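Local coordinates for protein Xaa-Pro dipeptidase (Pyrococcus horikoshii, PDB 1WY2) that probably hydrolyses dipeptides with a C-terminal proline and a nonpolar N-terminal residue, at a site that binds two metal ions per subunit, at residues I20-I25 with E86-L91; Y33-S38 with E66-P71; E80-L85 with K106-I111; I142-V147 with L343-R348; I224-V229 with I329-L334. One frame throughout, in Å; residues are numbered along the deposited sequence.

Interaction 1: residues I20-I25 with E86-L91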
# COMPACT_ATOMS: atom_id res chain seq x y z
N ILE A 20 -6.91 1.01 31.09
CA ILE A 20 -7.43 0.38 29.88
C ILE A 20 -7.63 -1.10 30.18
O ILE A 20 -6.75 -1.75 30.75
CB ILE A 20 -6.44 0.53 28.70
CG1 ILE A 20 -6.31 2.01 28.33
CG2 ILE A 20 -6.92 -0.30 27.52
CD1 ILE A 20 -5.25 2.30 27.28
N ASP A 21 -8.79 -1.64 29.80
CA ASP A 21 -9.10 -3.04 30.07
C ASP A 21 -8.51 -4.04 29.08
O ASP A 21 -8.16 -5.16 29.46
CB ASP A 21 -10.62 -3.21 30.14
CG ASP A 21 -11.24 -2.35 31.23
OD1 ASP A 21 -10.86 -2.53 32.40
OD2 ASP A 21 -12.09 -1.49 30.90
N ALA A 22 -8.41 -3.65 27.82
CA ALA A 22 -7.86 -4.52 26.79
C ALA A 22 -7.33 -3.69 25.64
O ALA A 22 -7.73 -2.54 25.46
CB ALA A 22 -8.93 -5.49 26.29
N VAL A 23 -6.43 -4.27 24.86
CA VAL A 23 -5.86 -3.59 23.71
C VAL A 23 -6.03 -4.41 22.44
O VAL A 23 -5.84 -5.63 22.44
CB VAL A 23 -4.36 -3.28 23.91
CG1 VAL A 23 -3.72 -2.86 22.59
CG2 VAL A 23 -4.21 -2.18 24.94
N LEU A 24 -6.40 -3.74 21.36
CA LEU A 24 -6.58 -4.39 20.07
C LEU A 24 -5.53 -3.87 19.09
O LEU A 24 -5.42 -2.66 18.89
CB LEU A 24 -7.98 -4.08 19.51
CG LEU A 24 -8.26 -4.59 18.10
CD1 LEU A 24 -8.16 -6.10 18.06
CD2 LEU A 24 -9.66 -4.14 17.66
N ILE A 25 -4.76 -4.78 18.50
CA ILE A 25 -3.72 -4.43 17.53
C ILE A 25 -4.14 -5.02 16.18
O ILE A 25 -4.32 -6.24 16.07
CB ILE A 25 -2.35 -5.02 17.94
CG1 ILE A 25 -1.92 -4.46 19.30
CG2 ILE A 25 -1.29 -4.69 16.88
CD1 ILE A 25 -1.72 -2.95 19.32
N GLU A 86 -16.72 -8.92 23.83
CA GLU A 86 -17.83 -8.60 24.72
C GLU A 86 -17.40 -8.53 26.19
O GLU A 86 -16.76 -9.45 26.69
CB GLU A 86 -18.95 -9.64 24.59
CG GLU A 86 -19.57 -9.72 23.21
CD GLU A 86 -20.73 -10.71 23.16
OE1 GLU A 86 -20.53 -11.89 23.49
OE2 GLU A 86 -21.85 -10.29 22.78
N GLY A 87 -17.75 -7.45 26.86
CA GLY A 87 -17.40 -7.30 28.26
C GLY A 87 -16.34 -6.24 28.51
O GLY A 87 -16.16 -5.79 29.63
N ILE A 88 -15.63 -5.85 27.45
CA ILE A 88 -14.58 -4.85 27.56
C ILE A 88 -15.17 -3.45 27.69
O ILE A 88 -16.00 -3.03 26.87
CB ILE A 88 -13.65 -4.89 26.33
CG1 ILE A 88 -13.00 -6.27 26.22
CG2 ILE A 88 -12.60 -3.80 26.44
CD1 ILE A 88 -12.17 -6.47 24.97
N LYS A 89 -14.75 -2.72 28.71
CA LYS A 89 -15.23 -1.36 28.94
C LYS A 89 -14.38 -0.34 28.18
O LYS A 89 -14.89 0.38 27.32
CB LYS A 89 -15.20 -1.03 30.44
CG LYS A 89 -16.13 -1.89 31.28
CD LYS A 89 -17.59 -1.64 30.93
CE LYS A 89 -17.99 -0.19 31.21
NZ LYS A 89 -19.43 0.07 30.90
N SER A 90 -13.10 -0.29 28.51
CA SER A 90 -12.16 0.63 27.87
C SER A 90 -11.20 -0.15 26.98
O SER A 90 -10.43 -0.97 27.48
CB SER A 90 -11.38 1.40 28.94
OG SER A 90 -10.52 2.36 28.36
N LEU A 91 -11.24 0.10 25.68
CA LEU A 91 -10.38 -0.59 24.72
C LEU A 91 -9.29 0.31 24.16
O LEU A 91 -9.57 1.40 23.66
CB LEU A 91 -11.22 -1.14 23.56
CG LEU A 91 -10.48 -1.93 22.47
CD1 LEU A 91 -10.05 -3.29 23.03
CD2 LEU A 91 -11.38 -2.13 21.26

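Interaction 2: residues Y33-S38 with E66-P71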
# COMPACT_ATOMS: atom_id res chain seq x y z
N TYR A 33 5.20 -7.07 14.46
CA TYR A 33 6.13 -6.66 15.51
C TYR A 33 5.88 -7.40 16.81
O TYR A 33 6.81 -7.85 17.47
CB TYR A 33 5.99 -5.15 15.76
CG TYR A 33 7.04 -4.59 16.70
CD1 TYR A 33 8.36 -4.46 16.30
CD2 TYR A 33 6.69 -4.19 17.99
CE1 TYR A 33 9.33 -3.92 17.16
CE2 TYR A 33 7.64 -3.65 18.86
CZ TYR A 33 8.96 -3.52 18.44
OH TYR A 33 9.90 -3.00 19.29
N ILE A 34 4.61 -7.52 17.18
CA ILE A 34 4.23 -8.17 18.43
C ILE A 34 4.14 -9.70 18.41
O ILE A 34 4.56 -10.35 19.36
CB ILE A 34 2.89 -7.58 18.93
CG1 ILE A 34 3.05 -6.08 19.16
CG2 ILE A 34 2.46 -8.27 20.23
CD1 ILE A 34 1.74 -5.36 19.41
N SER A 35 3.60 -10.27 17.33
CA SER A 35 3.42 -11.72 17.26
C SER A 35 4.36 -12.47 16.33
O SER A 35 4.58 -13.68 16.49
CB SER A 35 1.98 -12.04 16.84
OG SER A 35 1.80 -11.78 15.45
N GLY A 36 4.92 -11.77 15.34
CA GLY A 36 5.81 -12.42 14.40
C GLY A 36 5.03 -13.00 13.22
O GLY A 36 5.61 -13.54 12.28
N ALA A 37 3.71 -12.87 13.28
CA ALA A 37 2.82 -13.36 12.23
C ALA A 37 2.51 -12.27 11.20
O ALA A 37 2.54 -11.08 11.53
CB ALA A 37 1.53 -13.88 12.84
N SER A 38 2.21 -12.68 9.97
CA SER A 38 1.90 -11.72 8.92
C SER A 38 0.60 -12.07 8.19
O SER A 38 0.60 -12.33 6.98
CB SER A 38 3.04 -11.66 7.91
OG SER A 38 4.25 -11.29 8.53
N GLU A 66 1.70 -21.19 12.50
CA GLU A 66 3.09 -21.56 12.30
C GLU A 66 4.11 -20.46 12.59
O GLU A 66 5.23 -20.75 13.01
CB GLU A 66 3.28 -22.05 10.86
CG GLU A 66 4.69 -22.52 10.53
CD GLU A 66 4.85 -22.89 9.07
OE1 GLU A 66 4.06 -23.73 8.57
OE2 GLU A 66 5.77 -22.35 8.41
N GLU A 67 3.72 -19.20 12.39
CA GLU A 67 4.65 -18.09 12.61
C GLU A 67 4.44 -17.27 13.88
O GLU A 67 5.37 -16.60 14.34
CB GLU A 67 4.60 -17.15 11.40
CG GLU A 67 4.64 -17.87 10.06
CD GLU A 67 4.71 -16.93 8.88
OE1 GLU A 67 3.87 -16.00 8.80
OE2 GLU A 67 5.59 -17.12 8.02
N SER A 68 3.24 -17.32 14.44
CA SER A 68 2.93 -16.55 15.65
C SER A 68 3.55 -17.09 16.93
O SER A 68 3.58 -18.30 17.16
CB SER A 68 1.42 -16.46 15.83
OG SER A 68 1.09 -15.74 17.01
N ASN A 69 4.06 -16.18 17.77
CA ASN A 69 4.65 -16.58 19.04
C ASN A 69 3.61 -16.48 20.15
O ASN A 69 3.92 -16.66 21.33
CB ASN A 69 5.88 -15.72 19.38
CG ASN A 69 5.56 -14.24 19.50
OD1 ASN A 69 4.61 -13.85 20.16
ND2 ASN A 69 6.39 -13.41 18.86
N ILE A 70 2.37 -16.18 19.77
CA ILE A 70 1.27 -16.10 20.74
C ILE A 70 0.13 -16.99 20.24
O ILE A 70 0.00 -17.23 19.04
CB ILE A 70 0.76 -14.65 20.92
CG1 ILE A 70 0.17 -14.12 19.61
CG2 ILE A 70 1.89 -13.75 21.38
CD1 ILE A 70 -0.53 -12.78 19.77
N PRO A 71 -0.71 -17.49 21.16
CA PRO A 71 -1.84 -18.36 20.81
C PRO A 71 -2.70 -17.81 19.67
O PRO A 71 -3.08 -16.64 19.69
CB PRO A 71 -2.62 -18.44 22.12
CG PRO A 71 -1.53 -18.39 23.14
CD PRO A 71 -0.64 -17.28 22.61
O HOH W 1 7.41 -11.26 18.37
O HOH W 2 5.61 -13.69 9.44
O HOH W 3 1.42 -15.38 9.36

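Interaction 3: residues E80-L85 with K106-I111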
# COMPACT_ATOMS: atom_id res chain seq x y z
N GLU A 80 -17.96 -13.68 15.50
CA GLU A 80 -17.24 -14.54 16.44
C GLU A 80 -16.15 -13.72 17.13
O GLU A 80 -15.87 -13.90 18.31
CB GLU A 80 -16.61 -15.72 15.70
CG GLU A 80 -17.61 -16.61 14.99
CD GLU A 80 -16.93 -17.69 14.16
OE1 GLU A 80 -16.14 -18.47 14.72
OE2 GLU A 80 -17.19 -17.75 12.94
N PHE A 81 -15.54 -12.82 16.36
CA PHE A 81 -14.48 -11.96 16.89
C PHE A 81 -15.06 -10.98 17.90
O PHE A 81 -14.56 -10.87 19.02
CB PHE A 81 -13.81 -11.18 15.75
CG PHE A 81 -12.81 -10.17 16.22
CD1 PHE A 81 -11.63 -10.58 16.84
CD2 PHE A 81 -13.05 -8.81 16.08
CE1 PHE A 81 -10.71 -9.64 17.31
CE2 PHE A 81 -12.13 -7.86 16.55
CZ PHE A 81 -10.96 -8.29 17.17
N TYR A 82 -16.12 -10.29 17.51
CA TYR A 82 -16.76 -9.32 18.39
C TYR A 82 -17.26 -9.94 19.68
O TYR A 82 -17.29 -9.29 20.72
CB TYR A 82 -17.92 -8.63 17.65
CG TYR A 82 -17.47 -7.81 16.47
CD1 TYR A 82 -16.56 -6.77 16.63
CD2 TYR A 82 -17.95 -8.08 15.19
CE1 TYR A 82 -16.13 -6.02 15.54
CE2 TYR A 82 -17.52 -7.33 14.09
CZ TYR A 82 -16.61 -6.30 14.27
OH TYR A 82 -16.18 -5.56 13.20
N LYS A 83 -17.66 -11.21 19.61
CA LYS A 83 -18.15 -11.90 20.80
C LYS A 83 -17.02 -12.03 21.82
O LYS A 83 -17.25 -11.94 23.03
CB LYS A 83 -18.68 -13.29 20.43
CG LYS A 83 -19.30 -14.03 21.60
CD LYS A 83 -19.99 -15.31 21.15
CE LYS A 83 -20.69 -15.99 22.32
NZ LYS A 83 -21.43 -17.20 21.89
N ALA A 84 -15.81 -12.23 21.32
CA ALA A 84 -14.64 -12.37 22.18
C ALA A 84 -14.34 -11.06 22.90
O ALA A 84 -13.77 -11.04 23.99
CB ALA A 84 -13.44 -12.80 21.36
N LEU A 85 -14.74 -9.95 22.28
CA LEU A 85 -14.52 -8.62 22.83
C LEU A 85 -15.61 -8.19 23.82
O LEU A 85 -15.44 -7.22 24.55
CB LEU A 85 -14.42 -7.59 21.70
CG LEU A 85 -13.14 -7.52 20.85
CD1 LEU A 85 -12.04 -6.84 21.63
CD2 LEU A 85 -12.71 -8.91 20.41
N LYS A 106 -18.34 -0.61 18.74
CA LYS A 106 -19.26 0.08 19.63
C LYS A 106 -20.61 -0.63 19.72
O LYS A 106 -21.19 -0.73 20.81
CB LYS A 106 -19.51 1.51 19.15
CG LYS A 106 -18.34 2.46 19.31
CD LYS A 106 -18.73 3.87 18.88
CE LYS A 106 -17.59 4.85 19.07
NZ LYS A 106 -18.00 6.23 18.66
N LYS A 107 -21.09 -1.13 18.59
CA LYS A 107 -22.39 -1.79 18.55
C LYS A 107 -22.37 -3.29 18.84
O LYS A 107 -23.15 -3.76 19.67
CB LYS A 107 -23.05 -1.55 17.19
CG LYS A 107 -22.27 -2.09 16.00
CD LYS A 107 -22.96 -1.78 14.68
CE LYS A 107 -24.34 -2.43 14.59
NZ LYS A 107 -25.02 -2.12 13.30
N LYS A 108 -21.48 -4.02 18.19
CA LYS A 108 -21.41 -5.47 18.36
C LYS A 108 -20.64 -5.96 19.59
O LYS A 108 -20.95 -7.03 20.13
CB LYS A 108 -20.84 -6.12 17.10
CG LYS A 108 -21.70 -5.86 15.87
CD LYS A 108 -21.15 -6.56 14.63
CE LYS A 108 -22.08 -6.36 13.44
NZ LYS A 108 -21.56 -7.03 12.22
N ALA A 109 -19.64 -5.21 20.03
CA ALA A 109 -18.85 -5.59 21.20
C ALA A 109 -19.25 -4.73 22.39
O ALA A 109 -18.79 -4.95 23.51
CB ALA A 109 -17.37 -5.45 20.90
N ASN A 110 -20.09 -3.74 22.12
CA ASN A 110 -20.58 -2.81 23.13
C ASN A 110 -19.46 -2.09 23.86
O ASN A 110 -19.59 -1.77 25.05
CB ASN A 110 -21.47 -3.56 24.14
CG ASN A 110 -22.23 -2.61 25.05
OD1 ASN A 110 -23.01 -1.78 24.60
ND2 ASN A 110 -22.00 -2.74 26.36
N ILE A 111 -18.37 -1.82 23.16
CA ILE A 111 -17.24 -1.11 23.76
C ILE A 111 -17.70 0.28 24.18
O ILE A 111 -18.30 1.01 23.39
CB ILE A 111 -16.06 -0.98 22.78
CG1 ILE A 111 -15.61 -2.37 22.32
CG2 ILE A 111 -14.91 -0.24 23.44
CD1 ILE A 111 -15.18 -3.29 23.44

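Interaction 4: residues I142-V147 with L343-R348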
# COMPACT_ATOMS: atom_id res chain seq x y z
N ILE A 142 21.15 -3.34 -0.20
CA ILE A 142 20.42 -3.65 -1.42
C ILE A 142 20.03 -2.34 -2.12
O ILE A 142 20.07 -2.24 -3.35
CB ILE A 142 19.14 -4.47 -1.10
CG1 ILE A 142 19.55 -5.86 -0.60
CG2 ILE A 142 18.26 -4.59 -2.34
CD1 ILE A 142 18.39 -6.73 -0.18
N ALA A 143 19.67 -1.33 -1.33
CA ALA A 143 19.28 -0.04 -1.90
C ALA A 143 20.51 0.61 -2.54
O ALA A 143 20.40 1.21 -3.61
CB ALA A 143 18.71 0.87 -0.81
N ASP A 144 21.66 0.50 -1.89
CA ASP A 144 22.90 1.06 -2.44
C ASP A 144 23.19 0.43 -3.80
O ASP A 144 23.56 1.12 -4.76
CB ASP A 144 24.09 0.81 -1.51
CG ASP A 144 24.18 1.84 -0.39
OD1 ASP A 144 23.92 3.03 -0.64
OD2 ASP A 144 24.54 1.45 0.75
N LYS A 145 23.03 -0.89 -3.89
CA LYS A 145 23.28 -1.59 -5.14
C LYS A 145 22.31 -1.11 -6.22
O LYS A 145 22.68 -1.00 -7.39
CB LYS A 145 23.12 -3.10 -4.95
CG LYS A 145 24.26 -3.74 -4.17
CD LYS A 145 24.04 -5.23 -4.01
CE LYS A 145 25.23 -5.88 -3.32
NZ LYS A 145 25.05 -7.35 -3.17
N ALA A 146 21.08 -0.82 -5.82
CA ALA A 146 20.07 -0.36 -6.77
C ALA A 146 20.41 1.02 -7.30
O ALA A 146 20.27 1.29 -8.49
CB ALA A 146 18.70 -0.35 -6.10
N VAL A 147 20.87 1.90 -6.42
CA VAL A 147 21.24 3.25 -6.83
C VAL A 147 22.42 3.22 -7.79
O VAL A 147 22.45 3.95 -8.79
CB VAL A 147 21.59 4.13 -5.62
CG1 VAL A 147 22.12 5.48 -6.09
CG2 VAL A 147 20.35 4.33 -4.75
N LEU A 343 23.85 4.13 7.28
CA LEU A 343 23.53 2.75 6.89
C LEU A 343 23.58 2.63 5.37
O LEU A 343 23.94 1.58 4.84
CB LEU A 343 22.15 2.35 7.43
CG LEU A 343 22.03 2.45 8.96
CD1 LEU A 343 20.67 1.94 9.40
CD2 LEU A 343 23.14 1.64 9.64
N THR A 344 23.22 3.71 4.67
CA THR A 344 23.32 3.75 3.22
C THR A 344 24.71 4.33 3.03
O THR A 344 25.05 5.35 3.64
CB THR A 344 22.24 4.65 2.59
OG1 THR A 344 22.13 5.87 3.33
CG2 THR A 344 20.90 3.94 2.58
N LYS A 345 25.53 3.70 2.20
CA LYS A 345 26.92 4.13 2.04
C LYS A 345 27.36 4.66 0.68
O LYS A 345 28.52 5.00 0.49
CB LYS A 345 27.83 2.98 2.46
CG LYS A 345 27.47 2.41 3.83
CD LYS A 345 28.18 1.10 4.12
CE LYS A 345 27.69 0.49 5.43
NZ LYS A 345 28.34 -0.82 5.71
N THR A 346 26.44 4.72 -0.28
CA THR A 346 26.78 5.20 -1.61
C THR A 346 27.36 6.61 -1.56
O THR A 346 26.92 7.44 -0.76
CB THR A 346 25.54 5.21 -2.53
OG1 THR A 346 25.09 3.87 -2.73
CG2 THR A 346 25.88 5.83 -3.88
N GLU A 347 28.35 6.88 -2.42
CA GLU A 347 28.97 8.21 -2.47
C GLU A 347 27.90 9.28 -2.67
O GLU A 347 26.94 9.07 -3.41
CB GLU A 347 29.98 8.27 -3.61
CG GLU A 347 30.55 9.66 -3.87
CD GLU A 347 31.34 10.21 -2.70
OE1 GLU A 347 31.08 11.36 -2.28
OE2 GLU A 347 32.23 9.49 -2.19
N ARG A 348 28.07 10.42 -2.02
CA ARG A 348 27.11 11.51 -2.12
C ARG A 348 27.52 12.58 -3.13
O ARG A 348 26.66 13.21 -3.75
CB ARG A 348 26.89 12.14 -0.75
CG ARG A 348 26.10 11.25 0.20
CD ARG A 348 26.13 11.79 1.62
NE ARG A 348 27.42 11.54 2.26
CZ ARG A 348 27.69 11.87 3.52
NH1 ARG A 348 26.77 12.48 4.26
NH2 ARG A 348 28.88 11.59 4.04
O HOH W 4 24.58 -0.23 2.83

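Interaction 5: residues I224-V229 with I329-L334. With ZN (zinc ion), chain D; ZN (zinc ion), chain E.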
# COMPACT_ATOMS: atom_id res chain seq x y z
N ILE A 224 16.95 5.73 0.25
CA ILE A 224 18.12 6.47 -0.20
C ILE A 224 17.81 7.34 -1.42
O ILE A 224 16.97 6.98 -2.24
CB ILE A 224 19.27 5.48 -0.56
CG1 ILE A 224 20.54 6.24 -0.92
CG2 ILE A 224 18.85 4.60 -1.74
CD1 ILE A 224 21.73 5.33 -1.28
N THR A 225 18.46 8.50 -1.50
CA THR A 225 18.28 9.39 -2.64
C THR A 225 19.63 9.95 -3.06
O THR A 225 20.40 10.43 -2.23
CB THR A 225 17.39 10.63 -2.34
OG1 THR A 225 16.08 10.22 -1.93
CG2 THR A 225 17.24 11.48 -3.61
N ARG A 226 19.92 9.87 -4.35
CA ARG A 226 21.15 10.44 -4.89
C ARG A 226 20.73 11.22 -6.12
O ARG A 226 19.80 10.83 -6.82
CB ARG A 226 22.15 9.35 -5.28
CG ARG A 226 22.79 8.63 -4.10
CD ARG A 226 23.72 9.54 -3.31
NE ARG A 226 24.30 8.85 -2.17
CZ ARG A 226 23.70 8.70 -0.99
NH1 ARG A 226 22.49 9.23 -0.78
NH2 ARG A 226 24.29 8.01 -0.03
N THR A 227 21.40 12.33 -6.37
CA THR A 227 21.09 13.13 -7.54
C THR A 227 22.34 13.19 -8.40
O THR A 227 23.44 13.36 -7.89
CB THR A 227 20.67 14.57 -7.15
OG1 THR A 227 19.47 14.52 -6.37
CG2 THR A 227 20.42 15.42 -8.39
N ILE A 228 22.15 13.03 -9.71
CA ILE A 228 23.27 13.09 -10.65
C ILE A 228 22.88 14.02 -11.80
O ILE A 228 21.77 14.54 -11.84
CB ILE A 228 23.60 11.69 -11.25
CG1 ILE A 228 22.39 11.16 -12.04
CG2 ILE A 228 23.97 10.71 -10.14
CD1 ILE A 228 22.66 9.85 -12.75
N VAL A 229 23.81 14.23 -12.72
CA VAL A 229 23.55 15.05 -13.89
C VAL A 229 24.05 14.25 -15.07
O VAL A 229 25.13 13.66 -15.01
CB VAL A 229 24.31 16.40 -13.87
CG1 VAL A 229 24.12 17.12 -15.20
CG2 VAL A 229 23.80 17.27 -12.73
N ILE A 329 19.49 14.72 -1.56
CA ILE A 329 20.49 13.75 -1.16
C ILE A 329 19.98 13.19 0.16
O ILE A 329 19.79 13.93 1.12
CB ILE A 329 21.87 14.41 -0.98
CG1 ILE A 329 22.32 15.01 -2.32
CG2 ILE A 329 22.88 13.37 -0.50
CD1 ILE A 329 23.61 15.81 -2.25
N GLU A 330 19.75 11.88 0.18
CA GLU A 330 19.19 11.22 1.36
C GLU A 330 19.93 9.96 1.80
O GLU A 330 20.29 9.12 0.98
CB GLU A 330 17.73 10.85 1.08
CG GLU A 330 17.14 9.82 2.03
CD GLU A 330 15.71 9.45 1.70
OE1 GLU A 330 15.37 9.36 0.51
OE2 GLU A 330 14.92 9.23 2.65
N ASP A 331 20.13 9.85 3.11
CA ASP A 331 20.77 8.68 3.72
C ASP A 331 19.86 8.17 4.82
O ASP A 331 19.10 8.94 5.40
CB ASP A 331 22.11 9.03 4.39
CG ASP A 331 23.27 9.07 3.43
OD1 ASP A 331 23.38 8.17 2.58
OD2 ASP A 331 24.10 10.00 3.56
N THR A 332 19.94 6.87 5.11
CA THR A 332 19.21 6.31 6.23
C THR A 332 20.35 6.20 7.23
O THR A 332 21.43 5.69 6.89
CB THR A 332 18.66 4.90 5.94
OG1 THR A 332 17.58 5.00 5.01
CG2 THR A 332 18.16 4.24 7.22
N ILE A 333 20.16 6.70 8.45
CA ILE A 333 21.22 6.64 9.44
C ILE A 333 20.75 6.08 10.77
O ILE A 333 19.56 6.06 11.07
CB ILE A 333 21.84 8.04 9.70
CG1 ILE A 333 20.82 8.95 10.39
CG2 ILE A 333 22.30 8.65 8.37
CD1 ILE A 333 21.42 10.25 10.91
N LEU A 334 21.72 5.61 11.55
CA LEU A 334 21.47 5.06 12.86
C LEU A 334 22.08 6.00 13.90
O LEU A 334 23.21 6.45 13.74
CB LEU A 334 22.12 3.68 12.99
CG LEU A 334 22.23 3.10 14.40
CD1 LEU A 334 20.85 2.75 14.93
CD2 LEU A 334 23.12 1.87 14.38
ZN ZN D . 13.68 8.47 -0.06
ZN ZN E . 12.85 9.26 2.88

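Interaction 1: residues I20-I25 with E86-L91
The carbonyl oxygen of S90 is the best-held polar atom, gripped by two backbone N-H groups. D21 N donates to S90 O at 2.9 Å, in the carbonyl plane but bent to 140° at the hydrogen. A22 N adds a weak bond. The D21 side chain bonds S90 in turn. Its CG lies beside its own backbone N, and OD2 accepts from S90 N at 2.9 Å through the anti lone pair. S90 is thus held at both its N and its O. The same OD2 lies 3.2 Å from K89 CB, while the lysine tip leads away. Beyond D21 the pairing is parallel, with A22 bridged to L91, and L91 CA makes a C-H...O contact with A22 O. A22 CB rests on the tip of I88, 3.6 Å from I88 CD1. L91 CD1 lies 4.2 Å from L24 CB. S90 OG is buried without a partner. This is the start of the pairing of strands 22-25 and 90-93 in the mixed sheet of the creatinase/prolidase N-terminal domain. Its chemistry changes along the strands: a polar anchor at the exposed D21 end gives way to apolar packing inside.

Interaction 2: residues Y33-S38 with E66-P71
One backbone oxygen at the end of a helix, S35 O, has N69 wrapped around it. N69 N donates to S35 O at 2.9 Å, in the carbonyl plane, with 154° at the hydrogen. The amide of N69 also closes on this oxygen, because its CG sits in the crowded position between backbone N and carbonyl carbon (chi1 60°). Even so, N69 ND2, 3.0 Å from S35 O, is badly angled for a bond. N69 OD1 accepts a weak bond from N5. S68 CA makes a C-H...O contact with S35 O as well. Next to it, G36 turns the chain with positive phi. Nearby, A37 CB meets S68 CB at 4.0 Å, and S35 CB lies 3.9 Å from I70 CG1. S68 OG, anti to its backbone N, donates to I70 O at 2.7 Å and touches S35 CB. An alanine at S68 would lose that bond and would probably loosen the turn that presents N69 N to S35 O. On the open side one water joins E67 OE1 (2.6 Å) to S38 N (2.9 Å); a second links G36 O and S38 OG and bonds E67 OE1 only weakly. S35 OG accepts from A37 N, an ST turn, and also bonds V31 O. Here the ends of helices 28-35 and 58-67 meet beside strands 44-48 and 51-57 of the creatinase/prolidase N-terminal domain.

Interaction 3: residues E80-L85 with K106-I111
This is a helix-to-helix packing contact without hydrogen bonds between the segments, where helix 78-85 meets the end of helix 99-108 in the N-terminal domain. Y82 and K108 carry one half of it. Their side chains cross obliquely. K108 CB makes an off-centre CH-pi contact, 4.3 Å from the centroid of the Y82 ring and 30° off its normal. The lysine chain is extended beyond CG, so it continues across the ring obliquely and brings K108 CD to 3.6 Å from Y82 CD2. Its charged end goes past the ring to a salt bridge with E104, and D79 lies at long, weak range. The other half is apolar side chains against each other and against backbone oxygens. A109 CB points into helix 78-85 and sits 3.7 Å from L85 CB. The same methyl lies 3.8 Å from Y82 O, so it fits against backbone as well as side chain. N110 then leaves the helix with positive phi, and I111 turns back until its CD1 is 4.1 Å from L85 O. L85 CD2 reaches one face of the F81 ring, toward the rim. The pair of helices lies on the side of the mixed sheet where L24 touches F81, F101 and L105. Helix 99-108 is the connection in the beta-alpha-beta crossover from strand 90-93 to the adjacent parallel strand 113-116.

Interaction 4: residues I142-V147 with L343-R348
D144 leaves helix 130-153 with its CB pointing at the loop 343-348. CB already meets the loop, 3.4 Å from T346 OG1. CG lies beside the backbone N, and this sets the carboxylate across the loop's backbone. OD1 takes two bonds from one residue. T346 OG1 donates to D144 OD1 at 2.5 Å, and T346 N donates to the same OD1 at 3.1 Å. Both donors come from above the carboxylate plane, by 44° and 58°. T346 OG1 can do this because it sits beside its own backbone N. The helix is one of those that pack against the curved sheet of the pita-bread fold of M24 peptidases, and the loop follows strand 339-342 of that domain. OD2, the other tip, uses its syn lone pair for K345 N at 2.9 Å, with an almost straight bond of 179°. OD2 also accepts from a water at 2.7 Å, which donates in turn to L343 O. So many donors would probably favour the charged form of D144. Alongside, V147 CG1 comes to 4.4 Å from T346 CG2, a looser apolar touch. The loop residues are tied on their far side too: T344 OG1 bonds D331 OD1 and T332 N, and T346 O accepts from R226 NH2.

Interaction 5: residues I224-V229 with I329-L334
The tight part is one antiparallel, hydrogen-bonded pair, T225 with E330; the loose part lies farther along, toward V229 and L334. T225 N donates to E330 O at 3.1 Å, and E330 N to T225 O at 2.9 Å. R226 bends back at chi2 (-68°) and sets its guanidinium edge on these carbonyls. R226 NH1 donates to both, 2.8 Å from E330 O, so each oxygen has two donors. R226 NH2 forms a salt bridge to D331 OD1 at 2.8 Å on the syn lone pair, the two planes nearly perpendicular. D331 OD1 also bonds T344 OG1. A leucine at R226 would lose the NH1 bonds to both carbonyls and the salt bridge to D331, and would probably loosen the backbone beside E330. E330 OE1 binds one zinc at 2.0 Å and OE2 the other at 2.1 Å; D212, D223, H287 and E316 are the other protein ligands. T225 OG1 donates to E330 OE1, though its place is less sure. V229 and L334 are partly exposed, and the strands diverge there. The pair joins strand 220-229, beside 208-217, to strand 325-336, between 312-321 and 339-342. Helix 130-153 packs on I224, and E347 O accepts from R226 NE.

Interactions 1, 2 and 3 belong to the N-terminal domain; 4 and 5 lie in the catalytic half, on the other side of the chain's centre from 1 and 3. Interactions 1 and 3 are buried and touch each other: I111 packs on I88 and L91, and F81 on L24. Interaction 2 is only partly buried and has bridging waters on its more exposed side, but it reaches interaction 1 through I25 and I34. Interactions 4 and 5 are buried yet polar, their centres about 8 Å apart, and two hydrogen bonds link them directly. Chemistry follows place: apolar between the helices of 3, backbone-led in 1 and 2, charged near the metals.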